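Local atomic coordinates of CmeC (Campylobacter jejuni, PDB entry 4MT4), a protein that forms a trimeric outer membrane channel of the outer membrane factor family and probably carries out the outer membrane step of efflux transport. Residues Gln73-Phe78 with Thr133-Lys138; Asn112-Gly117 with Gly307-Leu313; Ala292-Phe296 with Ile340-Val344. All blocks are in the same frame, centred on the assembly; numbering follows the deposited sequence.

Interaction 1 of 3, residues Gln73-Phe78 with Thr133-Lys138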
# COMPACT_ATOMS: atom_id res chain seq x y z
N GLN B 73 10.21 5.52 -23.17
CA GLN B 73 10.64 6.81 -22.63
C GLN B 73 12.10 7.06 -22.98
O GLN B 73 12.52 8.19 -23.20
CB GLN B 73 10.44 6.86 -21.12
CG GLN B 73 10.82 8.19 -20.49
CD GLN B 73 10.01 9.35 -21.04
OE1 GLN B 73 8.79 9.27 -21.16
NE2 GLN B 73 10.69 10.43 -21.40
N LEU B 74 12.87 5.98 -23.03
CA LEU B 74 14.27 6.04 -23.43
C LEU B 74 14.40 6.50 -24.88
O LEU B 74 15.31 7.25 -25.23
CB LEU B 74 14.94 4.67 -23.25
CG LEU B 74 16.41 4.59 -23.64
CD1 LEU B 74 17.23 5.56 -22.80
CD2 LEU B 74 16.93 3.17 -23.48
N GLY B 75 13.47 6.04 -25.72
CA GLY B 75 13.46 6.42 -27.12
C GLY B 75 13.06 7.87 -27.31
O GLY B 75 13.56 8.55 -28.21
N ILE B 76 12.16 8.34 -26.46
CA ILE B 76 11.71 9.73 -26.48
C ILE B 76 12.86 10.68 -26.14
O ILE B 76 13.07 11.69 -26.81
CB ILE B 76 10.55 9.97 -25.50
CG1 ILE B 76 9.32 9.16 -25.90
CG2 ILE B 76 10.21 11.45 -25.43
CD1 ILE B 76 8.16 9.31 -24.94
N ASP B 77 13.61 10.34 -25.10
CA ASP B 77 14.69 11.18 -24.61
C ASP B 77 15.93 11.12 -25.51
O ASP B 77 16.76 12.03 -25.48
CB ASP B 77 15.07 10.80 -23.18
CG ASP B 77 14.00 11.19 -22.18
OD1 ASP B 77 13.29 12.18 -22.42
OD2 ASP B 77 13.87 10.49 -21.15
N PHE B 78 16.05 10.05 -26.29
CA PHE B 78 17.15 9.95 -27.25
C PHE B 78 16.95 10.94 -28.39
O PHE B 78 17.92 11.48 -28.93
CB PHE B 78 17.26 8.53 -27.81
CG PHE B 78 18.30 8.38 -28.89
CD1 PHE B 78 19.64 8.22 -28.56
CD2 PHE B 78 17.95 8.41 -30.23
CE1 PHE B 78 20.60 8.09 -29.54
CE2 PHE B 78 18.91 8.28 -31.22
CZ PHE B 78 20.24 8.12 -30.87
N THR B 133 19.73 13.59 -19.39
CA THR B 133 18.32 13.24 -19.39
C THR B 133 18.15 11.87 -20.03
O THR B 133 17.37 11.04 -19.57
CB THR B 133 17.46 14.28 -20.15
OG1 THR B 133 17.56 15.55 -19.49
CG2 THR B 133 16.01 13.85 -20.19
N TYR B 134 18.92 11.64 -21.09
CA TYR B 134 18.93 10.35 -21.79
C TYR B 134 19.55 9.26 -20.92
O TYR B 134 19.03 8.15 -20.84
CB TYR B 134 19.69 10.48 -23.11
CG TYR B 134 19.97 9.15 -23.79
CD1 TYR B 134 18.98 8.48 -24.49
CD2 TYR B 134 21.23 8.57 -23.72
CE1 TYR B 134 19.24 7.27 -25.11
CE2 TYR B 134 21.50 7.36 -24.33
CZ TYR B 134 20.49 6.72 -25.02
OH TYR B 134 20.75 5.51 -25.63
N ARG B 135 20.68 9.58 -20.28
CA ARG B 135 21.38 8.63 -19.43
C ARG B 135 20.54 8.24 -18.22
O ARG B 135 20.62 7.11 -17.74
CB ARG B 135 22.72 9.21 -18.98
CG ARG B 135 23.75 9.37 -20.09
CD ARG B 135 24.82 10.38 -19.70
NE ARG B 135 26.12 9.77 -19.48
CZ ARG B 135 27.14 10.37 -18.86
NH1 ARG B 135 26.99 11.60 -18.38
NH2 ARG B 135 28.29 9.74 -18.71
N ALA B 136 19.75 9.18 -17.73
CA ALA B 136 18.86 8.91 -16.60
C ALA B 136 17.78 7.91 -17.00
O ALA B 136 17.45 7.00 -16.25
CB ALA B 136 18.23 10.20 -16.10
N SER B 137 17.25 8.09 -18.21
CA SER B 137 16.25 7.17 -18.74
C SER B 137 16.85 5.81 -19.06
O SER B 137 16.17 4.78 -18.98
CB SER B 137 15.60 7.75 -20.00
OG SER B 137 14.86 8.92 -19.69
N LYS B 138 18.13 5.80 -19.41
CA LYS B 138 18.83 4.55 -19.69
C LYS B 138 18.98 3.75 -18.41
O LYS B 138 18.90 2.52 -18.41
CB LYS B 138 20.20 4.84 -20.32
CG LYS B 138 20.80 3.66 -21.08
CD LYS B 138 22.02 4.10 -21.88
CE LYS B 138 22.47 3.03 -22.86
NZ LYS B 138 23.04 1.83 -22.19
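Residues 73-78 lie near the C-terminal end of helix 58-79, and residues 133-138 near the start of helix 129-195. The two segments run antiparallel at 167°, with their axes 8.7 Å apart. Gln73 makes only a light touch across the gap, its CG 4.2 Å from Ser137 OG. Its amide does more within its own helix: NE2 donates to Asp77 OD2 at 3.2 Å. Leu74 brings CD1 against the partner helix. This methyl is 3.5 Å from Tyr134 CE1 and 3.5 Å from Lys138 N, so it sits between the Tyr134 ring and the backbone at Ser137 and Lys138. Ile76, on another side of the helix, packs on Asn343 of the second subunit.

This pairing belongs to the alpha-helical barrel of the outer membrane factor fold. The paired ends of both helices lie close to the beta-barrel, and strands 84-96 and 109-124 fall between them in the chain.

One turn beyond Gln73, Asp77 points at the other helix. Ser137 OG donates to Asp77 OD2 at 2.4 Å, a very short hydrogen bond. The same carboxylate oxygen thus receives both Gln73 and Ser137. Asp77 CG also lies 3.9 Å from Thr133 CG2. Phe78 ends the segment with CB 3.6 Å from Tyr134 CE1. The Phe78 and Tyr134 rings meet obliquely, centroids 5.6 Å apart and planes at 59°.

Interaction 2 of 3, residues Asn112-Gly117 with Gly307-Leu313; sequences NDFKMG and GFESGDL. With C8E ((hydroxyethyloxy)tri(ethyloxy)octane), chain N; C8E ((hydroxyethyloxy)tri(ethyloxy)octane), chain Q.
Two glycines face each other unusually closely: Gly117 CA and Gly307 CA are 3.6 Å apart, and a CB on either would clash. They form a non-hydrogen-bonded pair. Gly117 is almost fully extended (phi/psi 170/-180°); at Gly307 (-179/-133°) the chain turns a corner. Strands 112-117 and 308-310 run antiparallel at 172°, axes 4.8 Å apart. Lys115-Glu309 is also non-hydrogen-bonded. Phe114-Ser310 and Met116-Phe308 are hydrogen-bonded: Phe114 N to Ser310 O 2.8 Å, Ser310 N to Phe114 O 3.1 Å, Met116 N to Phe308 O 3.1 Å, Phe308 N to Met116 O 2.5 Å.

Phe114 (chi1 m), Met116 (t), Phe308 (m) and Ser310 share one face. Residues 311-313 leave as a loop (Gly311 -83/-5°). Leu313 (chi1 t) lies over the Phe114 ring, CB 4.0 Å from its centroid, a CH-pi contact. Lys115 and Glu309 (chi1 t) share the other face. Asp113 OD1 and Glu309 OE2, 3.0 Å apart, are two acceptors without a hydrogen bond; Lys115 NZ makes a long salt bridge to Asp113 OD2 at 3.9 Å.

Water 1 joins Asn112 N and Gly311 O, 2.7 Å from each. Asn112 OD1 bonds Arg93 on strand 84-96. O21 of the chain N detergent accepts from Asn112 ND2 (3.1 Å) and lies 2.7 Å from Gly311 O and 2.5 Å from Asp312 OD2. Chain Q detergent touches Met116 and Phe308. Antiparallel strands with a largely apolar face against detergent fit an outer membrane beta-barrel.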
# COMPACT_ATOMS: atom_id res chain seq x y z
N ASN B 112 -1.74 41.25 -46.63
CA ASN B 112 -1.70 39.81 -46.39
C ASN B 112 -0.28 39.31 -46.18
O ASN B 112 0.69 40.02 -46.47
CB ASN B 112 -2.35 39.06 -47.54
CG ASN B 112 -3.81 39.41 -47.72
OD1 ASN B 112 -4.50 39.73 -46.76
ND2 ASN B 112 -4.28 39.35 -48.96
N ASP B 113 -0.16 38.09 -45.68
CA ASP B 113 1.13 37.45 -45.48
C ASP B 113 1.00 35.93 -45.54
O ASP B 113 0.34 35.32 -44.69
CB ASP B 113 1.75 37.88 -44.15
CG ASP B 113 3.20 37.45 -44.01
OD1 ASP B 113 3.90 37.38 -45.04
OD2 ASP B 113 3.63 37.18 -42.87
N PHE B 114 1.62 35.32 -46.54
CA PHE B 114 1.57 33.88 -46.70
C PHE B 114 2.96 33.27 -46.56
O PHE B 114 3.92 33.74 -47.16
CB PHE B 114 0.96 33.50 -48.05
CG PHE B 114 -0.44 34.00 -48.24
CD1 PHE B 114 -1.52 33.28 -47.75
CD2 PHE B 114 -0.69 35.19 -48.92
CE1 PHE B 114 -2.82 33.74 -47.93
CE2 PHE B 114 -1.98 35.65 -49.09
CZ PHE B 114 -3.04 34.93 -48.60
N LYS B 115 3.07 32.22 -45.74
CA LYS B 115 4.35 31.56 -45.51
C LYS B 115 4.25 30.05 -45.73
O LYS B 115 3.17 29.46 -45.62
CB LYS B 115 4.85 31.85 -44.10
CG LYS B 115 5.14 33.31 -43.82
CD LYS B 115 5.54 33.52 -42.37
CE LYS B 115 5.88 34.97 -42.07
NZ LYS B 115 6.16 35.18 -40.63
N MET B 116 5.38 29.43 -46.04
CA MET B 116 5.47 28.00 -46.29
C MET B 116 6.92 27.56 -46.38
O MET B 116 7.70 28.13 -47.14
CB MET B 116 4.74 27.63 -47.59
CG MET B 116 4.87 26.16 -47.97
SD MET B 116 4.32 25.80 -49.65
CE MET B 116 2.63 26.37 -49.60
N GLY B 117 7.30 26.54 -45.61
CA GLY B 117 8.65 26.01 -45.67
C GLY B 117 9.01 25.01 -44.59
O GLY B 117 8.19 24.67 -43.74
N GLY B 307 12.00 28.16 -47.18
CA GLY B 307 10.70 28.12 -47.83
C GLY B 307 10.31 29.37 -48.58
O GLY B 307 11.11 29.92 -49.35
N PHE B 308 9.08 29.82 -48.37
CA PHE B 308 8.52 30.91 -49.16
C PHE B 308 7.76 31.94 -48.32
O PHE B 308 7.22 31.62 -47.26
CB PHE B 308 7.58 30.35 -50.23
CG PHE B 308 8.23 29.35 -51.15
CD1 PHE B 308 8.89 29.76 -52.30
CD2 PHE B 308 8.18 27.99 -50.87
CE1 PHE B 308 9.49 28.85 -53.14
CE2 PHE B 308 8.78 27.07 -51.71
CZ PHE B 308 9.43 27.50 -52.85
N GLU B 309 7.73 33.18 -48.80
CA GLU B 309 6.90 34.22 -48.21
C GLU B 309 6.47 35.23 -49.27
O GLU B 309 7.27 35.69 -50.07
CB GLU B 309 7.64 34.94 -47.08
CG GLU B 309 6.80 36.01 -46.40
CD GLU B 309 7.52 36.70 -45.25
OE1 GLU B 309 8.71 36.42 -45.04
OE2 GLU B 309 6.88 37.53 -44.57
N SER B 310 5.18 35.57 -49.26
CA SER B 310 4.64 36.54 -50.20
C SER B 310 3.40 37.23 -49.62
O SER B 310 2.72 36.69 -48.75
CB SER B 310 4.29 35.87 -51.53
OG SER B 310 3.73 36.80 -52.44
N GLY B 311 3.13 38.43 -50.12
CA GLY B 311 1.95 39.18 -49.71
C GLY B 311 0.73 38.75 -50.51
O GLY B 311 -0.38 39.20 -50.25
N ASP B 312 0.96 37.87 -51.47
CA ASP B 312 -0.10 37.32 -52.30
C ASP B 312 0.05 35.82 -52.44
O ASP B 312 1.17 35.31 -52.58
CB ASP B 312 -0.12 37.99 -53.67
CG ASP B 312 -0.07 39.51 -53.59
OD1 ASP B 312 1.03 40.08 -53.74
OD2 ASP B 312 -1.13 40.13 -53.37
N LEU B 313 -1.07 35.11 -52.41
CA LEU B 313 -1.05 33.65 -52.50
C LEU B 313 -0.64 33.18 -53.90
O LEU B 313 0.03 32.15 -54.04
CB LEU B 313 -2.43 33.09 -52.14
CG LEU B 313 -2.57 31.58 -52.25
CD1 LEU B 313 -1.59 30.88 -51.32
CD2 LEU B 313 -4.00 31.15 -51.95
C1 C8E N . -13.49 27.66 -39.67
C2 C8E N . -12.47 27.70 -40.76
C3 C8E N . -12.06 29.04 -41.28
C4 C8E N . -10.85 29.10 -42.14
C5 C8E N . -10.11 30.40 -42.17
C6 C8E N . -8.63 30.33 -42.28
C7 C8E N . -7.85 31.52 -41.82
C8 C8E N . -6.89 32.12 -42.78
O9 C8E N . -7.15 33.40 -43.23
C10 C8E N . -6.13 34.12 -43.82
C11 C8E N . -6.51 35.34 -44.58
O12 C8E N . -7.13 35.16 -45.79
C13 C8E N . -6.69 35.87 -46.89
C14 C8E N . -7.68 36.15 -47.97
O15 C8E N . -7.21 36.71 -49.13
C16 C8E N . -6.24 36.04 -49.85
C17 C8E N . -5.70 36.71 -51.06
O18 C8E N . -4.44 36.33 -51.49
C19 C8E N . -3.77 37.14 -52.37
C20 C8E N . -3.85 38.62 -52.16
O21 C8E N . -2.75 39.27 -51.63
C1 C8E Q . 19.13 28.54 -52.33
C2 C8E Q . 18.26 27.53 -51.66
C3 C8E Q . 17.36 26.71 -52.53
C4 C8E Q . 15.89 26.92 -52.41
C5 C8E Q . 15.01 25.73 -52.55
C6 C8E Q . 13.56 25.91 -52.24
C7 C8E Q . 12.82 24.75 -51.66
C8 C8E Q . 11.57 25.06 -50.91
O9 C8E Q . 11.15 24.16 -49.95
C10 C8E Q . 10.06 24.49 -49.17
C11 C8E Q . 9.03 23.44 -48.93
O12 C8E Q . 7.98 23.76 -48.09
C13 C8E Q . 7.43 22.79 -47.28
C14 C8E Q . 5.95 22.80 -47.11
O15 C8E Q . 5.45 22.63 -45.84
C16 C8E Q . 4.42 21.73 -45.64
C17 C8E Q . 3.47 21.99 -44.52
O18 C8E Q . 2.31 21.25 -44.47
C19 C8E Q . 2.32 19.92 -44.84
C20 C8E Q . 1.62 19.53 -46.10
O21 C8E Q . 1.93 18.30 -46.66
O HOH W 1 -1.06 41.59 -49.21

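Interaction 3 of 3, residues Ala292-Phe296 with Ile340-Val344; sequences ARTAF and IYQNV. With SO4 (sulfate ion), chain M.
A flat aromatic ring laid over a methyl group shapes this contact. Residues 292-296 lie at the C-terminal end of helix 273-293. Residues 294-296 still coil with helical backbone angles, but the bonds are weak: Ala295 N to Ala292 O 3.5 Å, Phe296 N to Arg293 O 3.3 Å. Residues 340-344 are regular helix, starting helix 339-405. These helix ends flank strands 299-310 and 322-335, where the alpha-helical barrel of the outer membrane factor fold joins its beta-barrel. Ala292 CA lies 5.3 Å from Val344 CA.

Two knobs project from the second helix, one turn apart. Ile340 (chi1 m) points CG2 at the Phe296 ring face, 3.5 Å from the centroid and 8° off the normal, a CH-pi contact. Ile340 CG2 also rests 3.7 Å from Ala295 CB. Val344 (chi1 t) fills the next hollow: its CG2 is 3.6 Å from Ala292 O and 3.9 Å from Phe296 CE2, its CG1 3.7 Å from Arg293 CG. Phe296 has chi1 -88°.

A sulfate, probably from the crystallisation liquor, accepts from Ile340 N (O3, 2.6 Å), and from Gly338 N and, weakly, Tyr341 N. The segments themselves meet through apolar groups, so the fit depends on shape rather than polar pairing.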
# COMPACT_ATOMS: atom_id res chain seq x y z
N ALA B 292 19.73 19.30 -13.67
CA ALA B 292 19.24 20.43 -12.90
C ALA B 292 20.29 21.54 -12.81
O ALA B 292 19.95 22.72 -12.77
CB ALA B 292 18.84 19.99 -11.51
N ARG B 293 21.56 21.16 -12.79
CA ARG B 293 22.65 22.12 -12.65
C ARG B 293 22.94 22.87 -13.95
O ARG B 293 23.58 23.92 -13.94
CB ARG B 293 23.92 21.43 -12.15
CG ARG B 293 23.80 20.90 -10.73
CD ARG B 293 25.14 20.86 -10.00
NE ARG B 293 25.97 19.73 -10.38
CZ ARG B 293 26.64 18.96 -9.52
NH1 ARG B 293 26.57 19.22 -8.22
NH2 ARG B 293 27.37 17.95 -9.95
N THR B 294 22.48 22.32 -15.07
CA THR B 294 22.69 22.95 -16.37
C THR B 294 21.87 24.23 -16.52
O THR B 294 22.12 25.04 -17.41
CB THR B 294 22.34 22.01 -17.54
OG1 THR B 294 20.97 21.60 -17.42
CG2 THR B 294 23.24 20.78 -17.53
N ALA B 295 20.89 24.41 -15.64
CA ALA B 295 20.02 25.58 -15.67
C ALA B 295 20.79 26.85 -15.32
O ALA B 295 20.38 27.95 -15.68
CB ALA B 295 18.85 25.39 -14.71
N PHE B 296 21.91 26.69 -14.62
CA PHE B 296 22.77 27.82 -14.27
C PHE B 296 23.57 28.32 -15.47
O PHE B 296 23.96 29.48 -15.53
CB PHE B 296 23.73 27.43 -13.15
CG PHE B 296 23.18 27.64 -11.76
CD1 PHE B 296 22.90 28.91 -11.30
CD2 PHE B 296 22.97 26.56 -10.91
CE1 PHE B 296 22.40 29.11 -10.03
CE2 PHE B 296 22.47 26.75 -9.64
CZ PHE B 296 22.19 28.03 -9.20
N ILE B 340 16.74 28.62 -9.12
CA ILE B 340 17.58 27.60 -9.73
C ILE B 340 18.37 26.83 -8.67
O ILE B 340 18.52 25.62 -8.75
CB ILE B 340 18.55 28.21 -10.75
CG1 ILE B 340 17.78 29.04 -11.78
CG2 ILE B 340 19.36 27.12 -11.44
CD1 ILE B 340 18.66 29.68 -12.81
N TYR B 341 18.87 27.56 -7.67
CA TYR B 341 19.64 26.96 -6.58
C TYR B 341 18.81 25.94 -5.80
O TYR B 341 19.33 24.90 -5.39
CB TYR B 341 20.16 28.04 -5.64
CG TYR B 341 20.68 27.51 -4.32
CD1 TYR B 341 21.89 26.84 -4.24
CD2 TYR B 341 19.95 27.68 -3.15
CE1 TYR B 341 22.37 26.35 -3.04
CE2 TYR B 341 20.41 27.19 -1.94
CZ TYR B 341 21.62 26.53 -1.89
OH TYR B 341 22.09 26.04 -0.69
N GLN B 342 17.54 26.24 -5.59
CA GLN B 342 16.66 25.35 -4.84
C GLN B 342 16.19 24.17 -5.69
O GLN B 342 15.83 23.12 -5.17
CB GLN B 342 15.45 26.12 -4.28
CG GLN B 342 15.80 27.13 -3.19
CD GLN B 342 16.25 26.48 -1.90
OE1 GLN B 342 16.19 25.26 -1.75
NE2 GLN B 342 16.71 27.30 -0.96
N ASN B 343 16.19 24.36 -7.01
CA ASN B 343 15.86 23.27 -7.92
C ASN B 343 16.97 22.22 -7.93
O ASN B 343 16.71 21.03 -8.01
CB ASN B 343 15.61 23.79 -9.33
CG ASN B 343 14.15 23.78 -9.71
OD1 ASN B 343 13.56 22.73 -9.95
ND2 ASN B 343 13.54 24.96 -9.78
N VAL B 344 18.21 22.70 -7.83
CA VAL B 344 19.37 21.83 -7.75
C VAL B 344 19.38 21.09 -6.41
O VAL B 344 19.66 19.90 -6.35
CB VAL B 344 20.69 22.62 -7.91
CG1 VAL B 344 21.89 21.73 -7.65
CG2 VAL B 344 20.77 23.23 -9.30
S SO4 M . 19.18 31.34 -8.48
O1 SO4 M . 19.66 32.05 -9.66
O2 SO4 M . 19.35 32.20 -7.31
O3 SO4 M . 17.78 30.99 -8.65
O4 SO4 M . 19.95 30.11 -8.29

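How the interactions relate
Interactions 1 and 3 are surface contacts between helices where the helical part meets the beta-barrel. Their centres are 20 Å apart. Each joins a helix that leads into a pair of strands to the helix that follows them, one in each half of the chain, so they are counterparts. Interaction 1 mixes a short polar bond with apolar contacts; interaction 3 is apolar across its segments. Interaction 2 is partly buried and lies farther out in the barrel, its centre about 38 Å from that of interaction 1 and 41 Å from that of interaction 3. It pairs a strand from each half through backbone hydrogen bonds and meets detergent. Ile76 and Asn343 link interactions 1 and 3 across subunit boundaries.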